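Local coordinates for protein iota-carrageenase (Alteromonas sp., PDB 1H80) that hydrolyses the beta-1,4 linkages of iota-carrageenan, a sulfated galactan of red algal cell walls, from within the chain and with inversion of anomeric configuration, at residues A[176-181]-A[203-208]; A[10-15]-A[142-147]; A[237-242]-A[263-268]. All coordinates share one frame; numbering follows the deposited sequence. Where two conformers were deposited one is given.

Contact 1: A[176-181]-A[203-208]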
ATOM      1  N   ASN A 176     -14.162   7.613   6.078  1.00 12.04           N
ATOM      2  CA  ASN A 176     -13.898   9.012   6.380  1.00 11.69           C
ATOM      3  C   ASN A 176     -12.551   9.241   7.035  1.00 11.01           C
ATOM      4  O   ASN A 176     -12.441   9.384   8.253  1.00 11.78           O
ATOM      5  CB  ASN A 176     -15.019   9.554   7.271  1.00 12.80           C
ATOM      6  CG  ASN A 176     -16.397   9.209   6.742  1.00 14.77           C
ATOM      7  OD1 ASN A 176     -16.619   9.185   5.533  1.00 14.66           O
ATOM      8  ND2 ASN A 176     -17.333   8.949   7.647  1.00 16.17           N
ATOM      9  N   GLY A 177     -11.520   9.280   6.212  1.00 10.03           N
ATOM     10  CA  GLY A 177     -10.196   9.489   6.753  1.00 10.23           C
ATOM     11  C   GLY A 177      -9.249  10.074   5.740  1.00  9.66           C
ATOM     12  O   GLY A 177      -9.530  10.115   4.543  1.00 10.43           O
ATOM     13  N   ILE A 178      -8.125  10.558   6.248  1.00  9.78           N
ATOM     14  CA  ILE A 178      -7.081  11.128   5.419  1.00  9.39           C
ATOM     15  C   ILE A 178      -5.775  10.483   5.844  1.00 10.18           C
ATOM     16  O   ILE A 178      -5.452  10.448   7.028  1.00 10.47           O
ATOM     17  CB  ILE A 178      -6.950  12.651   5.626  1.00  8.95           C
ATOM     18  CG1 ILE A 178      -8.264  13.342   5.263  1.00 10.57           C
ATOM     19  CG2 ILE A 178      -5.797  13.193   4.785  1.00 10.81           C
ATOM     20  CD1 ILE A 178      -8.227  14.857   5.417  1.00 11.23           C
ATOM     21  N   ILE A 179      -5.048   9.945   4.877  1.00  9.38           N
ATOM     22  CA  ILE A 179      -3.744   9.334   5.138  1.00 10.27           C
ATOM     23  C   ILE A 179      -2.832  10.127   4.220  1.00 10.84           C
ATOM     24  O   ILE A 179      -2.948  10.053   2.996  1.00 11.30           O
ATOM     25  CB  ILE A 179      -3.757   7.848   4.777  1.00 11.12           C
ATOM     26  CG1 ILE A 179      -4.724   7.124   5.714  1.00 12.85           C
ATOM     27  CG2 ILE A 179      -2.348   7.270   4.890  1.00 12.63           C
ATOM     28  CD1 ILE A 179      -4.966   5.675   5.362  1.00 12.64           C
ATOM     29  N   GLU A 180      -1.923  10.900   4.807  1.00 11.03           N
ATOM     30  CA  GLU A 180      -1.095  11.771   3.989  1.00 11.38           C
ATOM     31  C   GLU A 180       0.298  12.065   4.483  1.00 11.97           C
ATOM     32  O   GLU A 180       0.635  11.812   5.634  1.00 11.85           O
ATOM     33  CB  GLU A 180      -1.789  13.124   3.854  1.00 13.32           C
ATOM     34  CG  GLU A 180      -2.055  13.748   5.231  1.00 16.31           C
ATOM     35  CD  GLU A 180      -2.282  15.247   5.199  1.00 20.17           C
ATOM     36  OE1 GLU A 180      -2.918  15.741   4.251  1.00 22.74           O
ATOM     37  OE2 GLU A 180      -1.837  15.932   6.147  0.75 21.57           O
ATOM     38  N   ARG A 181       1.101  12.624   3.584  1.00 11.71           N
ATOM     39  CA  ARG A 181       2.470  13.024   3.883  1.00 12.15           C
ATOM     40  C   ARG A 181       3.305  11.934   4.527  1.00 11.94           C
ATOM     41  O   ARG A 181       3.771  12.078   5.659  1.00 11.52           O
ATOM     42  CB  ARG A 181       2.455  14.260   4.782  1.00 13.65           C
ATOM     43  CG  ARG A 181       1.717  15.440   4.176  0.50 16.37           C
ATOM     44  CD  ARG A 181       1.692  16.613   5.133  0.50 19.80           C
ATOM     45  NE  ARG A 181       3.035  17.116   5.404  0.50 22.70           N
ATOM     46  CZ  ARG A 181       3.325  17.981   6.370  0.50 24.74           C
ATOM     47  NH1 ARG A 181       2.366  18.438   7.164  0.50 25.00           N
ATOM     48  NH2 ARG A 181       4.574  18.392   6.540  0.50 25.06           N
ATOM     49  N   LEU A 203      -9.082   9.698   1.724  1.00 11.11           N
ATOM     50  CA  LEU A 203      -8.246  10.541   0.886  1.00 11.23           C
ATOM     51  C   LEU A 203      -6.800  10.163   1.166  1.00 11.03           C
ATOM     52  O   LEU A 203      -6.364  10.183   2.316  1.00 11.77           O
ATOM     53  CB  LEU A 203      -8.460  12.026   1.206  1.00 11.40           C
ATOM     54  CG  LEU A 203      -7.423  12.976   0.591  1.00 11.63           C
ATOM     55  CD1 LEU A 203      -7.489  12.915  -0.929  1.00 11.81           C
ATOM     56  CD2 LEU A 203      -7.676  14.395   1.077  1.00 13.31           C
ATOM     57  N   PHE A 204      -6.080   9.780   0.115  1.00 11.15           N
ATOM     58  CA  PHE A 204      -4.663   9.416   0.204  1.00 11.06           C
ATOM     59  C   PHE A 204      -3.937  10.557  -0.492  1.00 11.10           C
ATOM     60  O   PHE A 204      -4.212  10.856  -1.655  1.00 12.56           O
ATOM     61  CB  PHE A 204      -4.402   8.104  -0.536  1.00 11.21           C
ATOM     62  CG  PHE A 204      -5.058   6.915   0.099  1.00 10.69           C
ATOM     63  CD1 PHE A 204      -4.485   6.304   1.209  1.00 11.91           C
ATOM     64  CD2 PHE A 204      -6.250   6.408  -0.403  1.00 11.86           C
ATOM     65  CE1 PHE A 204      -5.088   5.204   1.811  1.00 11.95           C
ATOM     66  CE2 PHE A 204      -6.865   5.304   0.191  1.00 11.76           C
ATOM     67  CZ  PHE A 204      -6.281   4.702   1.301  1.00 12.62           C
ATOM     68  N   ARG A 205      -3.011  11.201   0.202  1.00 11.85           N
ATOM     69  CA  ARG A 205      -2.334  12.346  -0.396  1.00 12.13           C
ATOM     70  C   ARG A 205      -0.866  12.485  -0.018  1.00 12.50           C
ATOM     71  O   ARG A 205      -0.488  12.278   1.128  1.00 12.43           O
ATOM     72  CB  ARG A 205      -3.101  13.615  -0.004  1.00 14.48           C
ATOM     73  CG  ARG A 205      -2.521  14.931  -0.494  1.00 16.99           C
ATOM     74  CD  ARG A 205      -3.493  16.075  -0.179  1.00 19.15           C
ATOM     75  NE  ARG A 205      -3.761  16.205   1.252  1.00 19.75           N
ATOM     76  CZ  ARG A 205      -4.800  16.867   1.762  1.00 20.20           C
ATOM     77  NH1 ARG A 205      -5.674  17.455   0.958  1.00 21.11           N
ATOM     78  NH2 ARG A 205      -4.960  16.949   3.074  1.00 20.30           N
ATOM     79  N   ASN A 206      -0.049  12.842  -1.006  1.00 12.13           N
ATOM     80  CA  ASN A 206       1.380  13.039  -0.803  1.00 13.00           C
ATOM     81  C   ASN A 206       2.008  11.817  -0.153  1.00 12.85           C
ATOM     82  O   ASN A 206       2.496  11.868   0.978  1.00 12.72           O
ATOM     83  CB  ASN A 206       1.624  14.276   0.064  1.00 14.06           C
ATOM     84  CG  ASN A 206       3.069  14.729   0.032  1.00 16.29           C
ATOM     85  OD1 ASN A 206       3.934  14.044  -0.515  1.00 17.68           O
ATOM     86  ND2 ASN A 206       3.339  15.889   0.622  1.00 18.78           N
ATOM     87  N   LEU A 207       1.982  10.714  -0.891  1.00 12.71           N
ATOM     88  CA  LEU A 207       2.539   9.451  -0.427  1.00 12.24           C
ATOM     89  C   LEU A 207       3.627   9.049  -1.407  1.00 13.50           C
ATOM     90  O   LEU A 207       3.449   9.170  -2.616  1.00 14.49           O
ATOM     91  CB  LEU A 207       1.446   8.386  -0.391  1.00 12.59           C
ATOM     92  CG  LEU A 207       0.240   8.725   0.485  1.00 12.99           C
ATOM     93  CD1 LEU A 207      -0.790   7.608   0.369  1.00 13.78           C
ATOM     94  CD2 LEU A 207       0.676   8.910   1.939  1.00 12.70           C
ATOM     95  N   HIS A 208       4.755   8.585  -0.885  1.00 13.01           N
ATOM     96  CA  HIS A 208       5.867   8.195  -1.737  1.00 14.17           C
ATOM     97  C   HIS A 208       6.512   6.941  -1.171  1.00 13.88           C
ATOM     98  O   HIS A 208       6.851   6.890   0.009  1.00 14.45           O
ATOM     99  CB  HIS A 208       6.882   9.341  -1.786  1.00 15.33           C
ATOM    100  CG  HIS A 208       8.093   9.062  -2.622  1.00 17.68           C
ATOM    101  ND1 HIS A 208       9.129   9.961  -2.742  1.00 19.74           N
ATOM    102  CD2 HIS A 208       8.432   7.993  -3.382  1.00 19.60           C
ATOM    103  CE1 HIS A 208      10.057   9.459  -3.538  1.00 20.23           C
ATOM    104  NE2 HIS A 208       9.658   8.266  -3.939  1.00 20.13           N
TER
HETATM  105  O   HOH W   1      -1.190  16.479   2.498  1.00 43.41           O

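Contact 2: A[10-15]-A[142-147]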
ATOM      1  N   ASP A  10     -14.443  16.869   3.942  1.00 13.84           N
ATOM      2  CA  ASP A  10     -15.333  15.855   3.392  1.00 14.57           C
ATOM      3  C   ASP A  10     -14.878  14.492   3.906  1.00 13.19           C
ATOM      4  O   ASP A  10     -15.629  13.516   3.862  1.00 13.99           O
ATOM      5  CB  ASP A  10     -15.272  15.831   1.863  1.00 16.43           C
ATOM      6  CG  ASP A  10     -15.882  17.061   1.223  1.00 19.08           C
ATOM      7  OD1 ASP A  10     -16.786  17.669   1.832  1.00 20.87           O
ATOM      8  OD2 ASP A  10     -15.467  17.402   0.091  1.00 19.91           O
ATOM      9  N   PHE A  11     -13.645  14.437   4.404  1.00 12.61           N
ATOM     10  CA  PHE A  11     -13.072  13.186   4.884  1.00 11.79           C
ATOM     11  C   PHE A  11     -12.828  13.152   6.380  1.00 12.53           C
ATOM     12  O   PHE A  11     -13.165  12.184   7.056  1.00 13.39           O
ATOM     13  CB  PHE A  11     -11.737  12.930   4.181  1.00 11.90           C
ATOM     14  CG  PHE A  11     -11.831  12.932   2.689  1.00 12.67           C
ATOM     15  CD1 PHE A  11     -12.228  11.790   2.003  1.00 13.58           C
ATOM     16  CD2 PHE A  11     -11.535  14.083   1.968  1.00 13.42           C
ATOM     17  CE1 PHE A  11     -12.328  11.790   0.618  1.00 13.47           C
ATOM     18  CE2 PHE A  11     -11.633  14.095   0.578  1.00 14.57           C
ATOM     19  CZ  PHE A  11     -12.032  12.945  -0.099  1.00 13.41           C
ATOM     20  N   TYR A  12     -12.231  14.217   6.894  1.00 12.22           N
ATOM     21  CA  TYR A  12     -11.893  14.284   8.306  1.00 12.70           C
ATOM     22  C   TYR A  12     -12.324  15.593   8.942  1.00 12.32           C
ATOM     23  O   TYR A  12     -12.119  16.664   8.375  1.00 13.57           O
ATOM     24  CB  TYR A  12     -10.383  14.121   8.469  1.00 12.85           C
ATOM     25  CG  TYR A  12      -9.899  14.283   9.887  1.00 12.31           C
ATOM     26  CD1 TYR A  12     -10.203  13.336  10.858  1.00 12.29           C
ATOM     27  CD2 TYR A  12      -9.159  15.404  10.266  1.00 11.83           C
ATOM     28  CE1 TYR A  12      -9.788  13.496  12.174  1.00 11.92           C
ATOM     29  CE2 TYR A  12      -8.737  15.574  11.578  1.00 11.64           C
ATOM     30  CZ  TYR A  12      -9.056  14.617  12.527  1.00 12.71           C
ATOM     31  OH  TYR A  12      -8.649  14.781  13.829  1.00 13.73           O
ATOM     32  N   VAL A  13     -12.917  15.491  10.125  1.00 11.58           N
ATOM     33  CA  VAL A  13     -13.358  16.661  10.870  1.00 12.67           C
ATOM     34  C   VAL A  13     -12.622  16.647  12.200  1.00 12.41           C
ATOM     35  O   VAL A  13     -12.812  15.747  13.021  1.00 13.19           O
ATOM     36  CB  VAL A  13     -14.874  16.628  11.124  1.00 13.71           C
ATOM     37  CG1 VAL A  13     -15.285  17.828  11.975  1.00 15.06           C
ATOM     38  CG2 VAL A  13     -15.610  16.642   9.798  1.00 14.99           C
ATOM     39  N   ALA A  14     -11.768  17.643  12.395  1.00 12.67           N
ATOM     40  CA  ALA A  14     -10.985  17.748  13.616  1.00 12.83           C
ATOM     41  C   ALA A  14     -11.833  18.188  14.800  1.00 13.29           C
ATOM     42  O   ALA A  14     -12.883  18.808  14.633  1.00 13.21           O
ATOM     43  CB  ALA A  14      -9.845  18.736  13.409  1.00 13.34           C
ATOM     44  N   PRO A  15     -11.391  17.858  16.020  1.00 13.67           N
ATOM     45  CA  PRO A  15     -12.158  18.266  17.196  1.00 14.48           C
ATOM     46  C   PRO A  15     -12.008  19.773  17.376  1.00 14.34           C
ATOM     47  O   PRO A  15     -10.974  20.341  17.026  1.00 16.11           O
ATOM     48  CB  PRO A  15     -11.507  17.472  18.328  1.00 15.10           C
ATOM     49  CG  PRO A  15     -10.100  17.298  17.868  1.00 15.60           C
ATOM     50  CD  PRO A  15     -10.249  17.004  16.392  1.00 14.18           C
ATOM     51  N   ASN A 142     -13.533   8.749  10.776  1.00  9.83           N
ATOM     52  CA  ASN A 142     -13.128  10.125  11.019  1.00  9.38           C
ATOM     53  C   ASN A 142     -11.733  10.127  11.611  1.00 10.20           C
ATOM     54  O   ASN A 142     -11.533  10.358  12.807  1.00 10.89           O
ATOM     55  CB  ASN A 142     -14.099  10.849  11.948  1.00 10.66           C
ATOM     56  CG  ASN A 142     -13.868  12.338  11.941  1.00 10.93           C
ATOM     57  OD1 ASN A 142     -13.626  12.921  10.885  1.00 11.86           O
ATOM     58  ND2 ASN A 142     -13.930  12.963  13.106  1.00 12.24           N
ATOM     59  N   TYR A 143     -10.762   9.861  10.752  1.00  9.76           N
ATOM     60  CA  TYR A 143      -9.390   9.791  11.204  1.00  9.85           C
ATOM     61  C   TYR A 143      -8.410  10.450  10.262  1.00 10.42           C
ATOM     62  O   TYR A 143      -8.705  10.698   9.096  1.00 10.70           O
ATOM     63  CB  TYR A 143      -8.983   8.330  11.411  1.00 10.60           C
ATOM     64  CG  TYR A 143      -8.948   7.491  10.151  1.00 10.55           C
ATOM     65  CD1 TYR A 143     -10.103   6.877   9.657  1.00 10.33           C
ATOM     66  CD2 TYR A 143      -7.748   7.268   9.485  1.00 11.35           C
ATOM     67  CE1 TYR A 143     -10.053   6.050   8.530  1.00 11.61           C
ATOM     68  CE2 TYR A 143      -7.687   6.447   8.364  1.00 11.64           C
ATOM     69  CZ  TYR A 143      -8.837   5.839   7.895  1.00 11.22           C
ATOM     70  OH  TYR A 143      -8.746   4.995   6.815  1.00 12.90           O
ATOM     71  N   LYS A 144      -7.230  10.732  10.793  1.00  9.92           N
ATOM     72  CA  LYS A 144      -6.181  11.354  10.014  1.00 10.28           C
ATOM     73  C   LYS A 144      -4.844  10.819  10.491  1.00 10.69           C
ATOM     74  O   LYS A 144      -4.543  10.857  11.683  1.00 12.22           O
ATOM     75  CB  LYS A 144      -6.237  12.874  10.180  1.00 11.69           C
ATOM     76  CG  LYS A 144      -5.245  13.633   9.318  1.00 14.58           C
ATOM     77  CD  LYS A 144      -5.342  15.132   9.601  1.00 17.60           C
ATOM     78  CE  LYS A 144      -4.427  15.932   8.694  1.00 20.83           C
ATOM     79  NZ  LYS A 144      -4.468  17.380   9.053  1.00 22.39           N
ATOM     80  N   ILE A 145      -4.070  10.280   9.557  1.00 10.51           N
ATOM     81  CA  ILE A 145      -2.736   9.744   9.839  1.00 10.84           C
ATOM     82  C   ILE A 145      -1.850  10.548   8.894  1.00 11.16           C
ATOM     83  O   ILE A 145      -2.052  10.542   7.682  1.00 11.08           O
ATOM     84  CB  ILE A 145      -2.683   8.241   9.542  1.00 12.05           C
ATOM     85  CG1 ILE A 145      -3.583   7.511  10.545  1.00 13.55           C
ATOM     86  CG2 ILE A 145      -1.245   7.731   9.644  1.00 12.20           C
ATOM     87  CD1 ILE A 145      -3.763   6.028  10.264  1.00 14.93           C
ATOM     88  N   SER A 146      -0.843  11.218   9.456  1.00 11.20           N
ATOM     89  CA  SER A 146      -0.048  12.139   8.653  1.00 12.42           C
ATOM     90  C   SER A 146       1.375  12.446   9.070  1.00 12.30           C
ATOM     91  O   SER A 146       1.703  12.385  10.245  1.00 12.09           O
ATOM     92  CB  SER A 146      -0.819  13.472   8.643  1.00 13.98           C
ATOM     93  OG  SER A 146      -0.089  14.567   8.118  1.00 19.30           O
ATOM     94  N   ASN A 147       2.197  12.782   8.079  1.00 12.10           N
ATOM     95  CA  ASN A 147       3.550  13.265   8.297  1.00 11.23           C
ATOM     96  C   ASN A 147       4.674  12.519   9.013  1.00 11.36           C
ATOM     97  O   ASN A 147       5.072  12.891  10.125  1.00 11.70           O
ATOM     98  CB  ASN A 147       3.392  14.625   8.949  1.00 11.82           C
ATOM     99  CG  ASN A 147       4.551  15.545   8.685  1.00 12.33           C
ATOM    100  OD1 ASN A 147       5.291  15.379   7.717  1.00 13.15           O
ATOM    101  ND2 ASN A 147       4.691  16.562   9.534  1.00 12.51           N
TER
HETATM  102  O   HOH W   2     -15.704  12.654   9.002  1.00 21.96           O

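Contact 3: A[237-242]-A[263-268]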
ATOM      1  N   ALA A 237      -7.219  10.110  -4.311  1.00 12.97           N
ATOM      2  CA  ALA A 237      -5.783  10.114  -4.108  1.00 13.14           C
ATOM      3  C   ALA A 237      -5.185  11.267  -4.878  1.00 13.70           C
ATOM      4  O   ALA A 237      -5.640  11.596  -5.974  1.00 14.57           O
ATOM      5  CB  ALA A 237      -5.180   8.798  -4.577  1.00 12.99           C
ATOM      6  N   ASP A 238      -4.163  11.879  -4.298  1.00 13.12           N
ATOM      7  CA  ASP A 238      -3.499  13.007  -4.927  1.00 14.43           C
ATOM      8  C   ASP A 238      -2.024  13.011  -4.563  1.00 14.24           C
ATOM      9  O   ASP A 238      -1.662  12.838  -3.399  1.00 14.35           O
ATOM     10  CB  ASP A 238      -4.153  14.312  -4.470  1.00 17.17           C
ATOM     11  CG  ASP A 238      -3.487  15.534  -5.057  1.00 21.31           C
ATOM     12  OD1 ASP A 238      -3.317  15.588  -6.296  1.00 22.82           O
ATOM     13  OD2 ASP A 238      -3.141  16.448  -4.279  0.75 24.86           O
ATOM     14  N   ASN A 239      -1.181  13.195  -5.576  1.00 12.76           N
ATOM     15  CA  ASN A 239       0.261  13.233  -5.394  1.00 13.09           C
ATOM     16  C   ASN A 239       0.793  11.933  -4.795  1.00 12.45           C
ATOM     17  O   ASN A 239       1.231  11.884  -3.641  1.00 12.60           O
ATOM     18  CB  ASN A 239       0.640  14.425  -4.519  1.00 14.29           C
ATOM     19  CG  ASN A 239       2.132  14.647  -4.459  1.00 15.07           C
ATOM     20  OD1 ASN A 239       2.891  14.043  -5.219  1.00 15.77           O
ATOM     21  ND2 ASN A 239       2.563  15.523  -3.561  1.00 17.40           N
ATOM     22  N   ILE A 240       0.741  10.881  -5.604  1.00 11.83           N
ATOM     23  CA  ILE A 240       1.214   9.562  -5.206  1.00 11.06           C
ATOM     24  C   ILE A 240       2.459   9.300  -6.036  1.00 12.49           C
ATOM     25  O   ILE A 240       2.436   9.422  -7.267  1.00 11.75           O
ATOM     26  CB  ILE A 240       0.151   8.487  -5.492  1.00 11.09           C
ATOM     27  CG1 ILE A 240      -1.195   8.906  -4.886  1.00 12.52           C
ATOM     28  CG2 ILE A 240       0.610   7.151  -4.951  1.00 12.27           C
ATOM     29  CD1 ILE A 240      -1.174   9.163  -3.382  1.00 12.70           C
ATOM     30  N   ARG A 241       3.541   8.924  -5.362  1.00 11.98           N
ATOM     31  CA  ARG A 241       4.808   8.725  -6.047  1.00 13.47           C
ATOM     32  C   ARG A 241       5.524   7.416  -5.763  1.00 14.05           C
ATOM     33  O   ARG A 241       5.413   6.845  -4.676  1.00 13.40           O
ATOM     34  CB  ARG A 241       5.738   9.892  -5.705  1.00 15.04           C
ATOM     35  CG  ARG A 241       5.072  11.260  -5.828  1.00 16.96           C
ATOM     36  CD  ARG A 241       6.044  12.408  -5.587  1.00 19.55           C
ATOM     37  NE  ARG A 241       6.606  12.427  -4.235  1.00 20.61           N
ATOM     38  CZ  ARG A 241       5.931  12.757  -3.136  1.00 21.60           C
ATOM     39  NH1 ARG A 241       4.650  13.099  -3.211  1.00 21.08           N
ATOM     40  NH2 ARG A 241       6.543  12.755  -1.958  1.00 21.90           N
ATOM     41  N   CYS A 242       6.259   6.949  -6.764  1.00 14.27           N
ATOM     42  CA  CYS A 242       7.026   5.718  -6.661  1.00 14.87           C
ATOM     43  C   CYS A 242       8.467   5.994  -7.105  1.00 14.66           C
ATOM     44  O   CYS A 242       8.712   6.863  -7.939  1.00 13.56           O
ATOM     45  CB  CYS A 242       6.422   4.619  -7.561  1.00 16.40           C
ATOM     46  SG  CYS A 242       7.638   3.286  -7.832  0.50 17.92           S
ATOM     47  N   VAL A 263      -7.718   9.447  -8.936  1.00 13.95           N
ATOM     48  CA  VAL A 263      -6.337   9.723  -8.584  1.00 14.47           C
ATOM     49  C   VAL A 263      -5.831  10.876  -9.430  1.00 15.47           C
ATOM     50  O   VAL A 263      -6.080  10.931 -10.636  1.00 15.68           O
ATOM     51  CB  VAL A 263      -5.428   8.499  -8.843  1.00 15.15           C
ATOM     52  CG1 VAL A 263      -4.021   8.793  -8.357  1.00 15.85           C
ATOM     53  CG2 VAL A 263      -5.983   7.275  -8.140  1.00 14.45           C
ATOM     54  N   THR A 264      -5.135  11.808  -8.796  1.00 14.73           N
ATOM     55  CA  THR A 264      -4.575  12.942  -9.513  1.00 15.92           C
ATOM     56  C   THR A 264      -3.113  13.101  -9.136  1.00 15.83           C
ATOM     57  O   THR A 264      -2.727  12.858  -7.993  1.00 15.60           O
ATOM     58  CB  THR A 264      -5.314  14.262  -9.186  1.00 16.88           C
ATOM     59  OG1 THR A 264      -5.240  14.521  -7.776  1.00 19.23           O
ATOM     60  CG2 THR A 264      -6.772  14.178  -9.614  1.00 18.18           C
ATOM     61  N   ASN A 265      -2.303  13.485 -10.114  1.00 15.12           N
ATOM     62  CA  ASN A 265      -0.881  13.722  -9.907  1.00 15.83           C
ATOM     63  C   ASN A 265      -0.117  12.495  -9.428  1.00 15.42           C
ATOM     64  O   ASN A 265       0.203  12.358  -8.246  1.00 14.78           O
ATOM     65  CB  ASN A 265      -0.695  14.881  -8.926  1.00 16.92           C
ATOM     66  CG  ASN A 265       0.752  15.302  -8.788  1.00 19.23           C
ATOM     67  OD1 ASN A 265       1.609  14.884  -9.569  1.00 21.84           O
ATOM     68  ND2 ASN A 265       1.031  16.138  -7.796  1.00 20.87           N
ATOM     69  N   VAL A 266       0.173  11.605 -10.366  1.00 14.62           N
ATOM     70  CA  VAL A 266       0.914  10.385 -10.080  1.00 14.71           C
ATOM     71  C   VAL A 266       2.265  10.517 -10.756  1.00 15.04           C
ATOM     72  O   VAL A 266       2.345  10.893 -11.921  1.00 15.61           O
ATOM     73  CB  VAL A 266       0.185   9.152 -10.648  1.00 14.69           C
ATOM     74  CG1 VAL A 266       1.002   7.891 -10.397  1.00 15.58           C
ATOM     75  CG2 VAL A 266      -1.192   9.037 -10.025  1.00 15.45           C
ATOM     76  N   SER A 267       3.333  10.222 -10.031  1.00 14.86           N
ATOM     77  CA  SER A 267       4.650  10.328 -10.628  1.00 16.05           C
ATOM     78  C   SER A 267       5.533   9.184 -10.184  1.00 16.38           C
ATOM     79  O   SER A 267       5.437   8.700  -9.057  1.00 16.93           O
ATOM     80  CB  SER A 267       5.302  11.658 -10.258  1.00 18.03           C
ATOM     81  OG  SER A 267       5.516  11.739  -8.866  1.00 21.43           O
ATOM     82  N   SER A 268       6.389   8.746 -11.093  1.00 14.81           N
ATOM     83  CA  SER A 268       7.292   7.655 -10.798  1.00 15.19           C
ATOM     84  C   SER A 268       8.675   7.972 -11.321  1.00 14.44           C
ATOM     85  O   SER A 268       8.824   8.698 -12.302  1.00 14.77           O
ATOM     86  CB  SER A 268       6.789   6.369 -11.455  1.00 15.56           C
ATOM     87  OG  SER A 268       6.788   6.456 -12.865  1.00 17.92           O
TER
HETATM   88  O   HOH W   3      -1.195  17.228  -6.482  1.00 29.84           O
HETATM   89  O   HOH W   4       3.384  13.240  -7.894  1.00 22.61           O

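Contact 1: A[176-181]-A[203-208]
I178, I179 and E180 pair in parallel with L203, F204 and R205, two successive rungs of the right-handed beta-helix of this glycoside hydrolase family 82 enzyme. The axes of strands 177-180 and 203-205 approach to 4.8 Å and diverge by 15°. L203 N donates to G177 O, I179 N to L203 O and R205 N to I179 O, the last over 3.0 Å. R181 N then donates to R205 O where both chains turn a corner, at R181 and N206, so the ladder follows the bend.

Side chains alternate between the two faces. On the face of I179 and F204, the two lie side by side and point the same way, with I179 CD1 reaching the ring at CE1 (3.6 Å). L207, just past the corner, brings CD2 to within 3.9 Å of E180 CA.

The other face carries I178, L203, E180 and R205. I178 CG1 meets L203 CB loosely, whereas E180 and R205 run alongside each other and join in a salt bridge. A bend in the R205 chain at chi3 (60°) brings the guanidinium back beside E180. L203 CD2 lies over one face of the guanidinium, 3.7 Å above its plane and toward the rim. S146 holds E180 OE2, and D8 forms a second salt bridge with R205 NH1. An alanine in place of R205 would probably leave the buried E180 carboxylate and D8 without their positive partner and uncover L203 CD2. R205 NH2 meets E180 OE1 at 2.6 Å, nearly in the guanidinium plane; NE adds a weak bond to the same oxygen, which also accepts a hydrogen bond from a water.

Contact 2: A[10-15]-A[142-147]
F11 touches N142, at the corner before the strand, mainly through water: one molecule donates both to F11 O and to N142 OD1, while the F11 ring leads off toward Y6 and I178. Y12 follows and lays its ring across the start of strand 143-147, a rung of the beta-helix. CG stands anti to the backbone N (chi1 175°), and the ring beyond it lies over K144, whose CB sits 3.8 Å from the ring centroid and only 6° off its normal, a CH-pi contact over the centre of the face. K144 CD continues past CD2 and CE2 of the ring, and Y12 CD1 lies 3.4 Å from Y143 C. At V13 the backbone itself is gripped by the N142 amide. V13 N donates to N142 OD1 (2.8 Å), and N142 ND2 donates back to V13 O (3.0 Å), each bond in the carbonyl plane and on a lone pair. N110 OD1 takes a further N142 ND2 bond.

The N-terminal segment is thus fastened to this rung by one amide that binds both the N-H and the C=O of V13, while an aromatic face against a lysine's aliphatic chain supplies the apolar part.

Contact 3: A[237-242]-A[263-268]
A237 to C242 and V263 to S268 run parallel in unbroken register, strands 240-242 and 263-268 only 8° apart, with backbone bonds carried through the corner at N239 by N239 N to T264 O and I240 N to N265 O.

At that corner N239 and N265 lie side by side, pointing the same way, amide planes 7° apart, and N265 ND2 lies 3.7 Å from N239 CB. With N206, which N239 touches on the neighbouring rung, they form an asparagine ladder, the alignment of equivalent residues on successive coils familiar from parallel beta-helices; N239 OD1 and N265 ND2 stay 3.8 Å apart. Before it, T264 OG1 donates to D238 OD1 over 2.7 Å, approaching on the anti side and 32° out of the carboxylate plane. The hydroxyl is placed for this by lying between the backbone N and the carbonyl carbon (chi1 59°). A water that donates to the same D238 oxygen accepts from N265 ND2, tying acid to ladder. Beyond the corner S267 OG sits close to R241 CG, at 3.1 Å. R241 bends back, its NH1 donating to N239 OD1 from above the carbonyl plane and also to N206 OD1.

The opposite face is mostly apolar: A237 CB touches both methyls of V263, CG1 and CG2, at 4.0 Å, and I240 CG1 approaches V263 CG1 more loosely. C242 on this face is joined to C271 by a disulfide. The pair lies between two further rungs, strand 202-210 flanking 237-242 and strand 351-359 flanking 263-268, with V353 against V263 and V266.

In the fold
The three contacts follow one another along the beta-helix. Strand 143-151 of contact 2 neighbours strand 177-185 of contact 1, and strand 202-210 of contact 1 neighbours strand 231-243 of contact 3, so backbone bonds probably run on from each to the next; contacts 2 and 3 do not touch. Contacts 1 and 3 both join rung to rung, but contact 1 is the more buried and includes a salt bridge, whereas contact 3 has an acid-hydroxyl bond, an arginine-amide bond and bridging waters on its polar face, but no salt bridge between its segments. Contact 2, nearer the surface, brings a non-repetitive N-terminal segment onto a rung through side-chain amide bonds in place of a strand ladder.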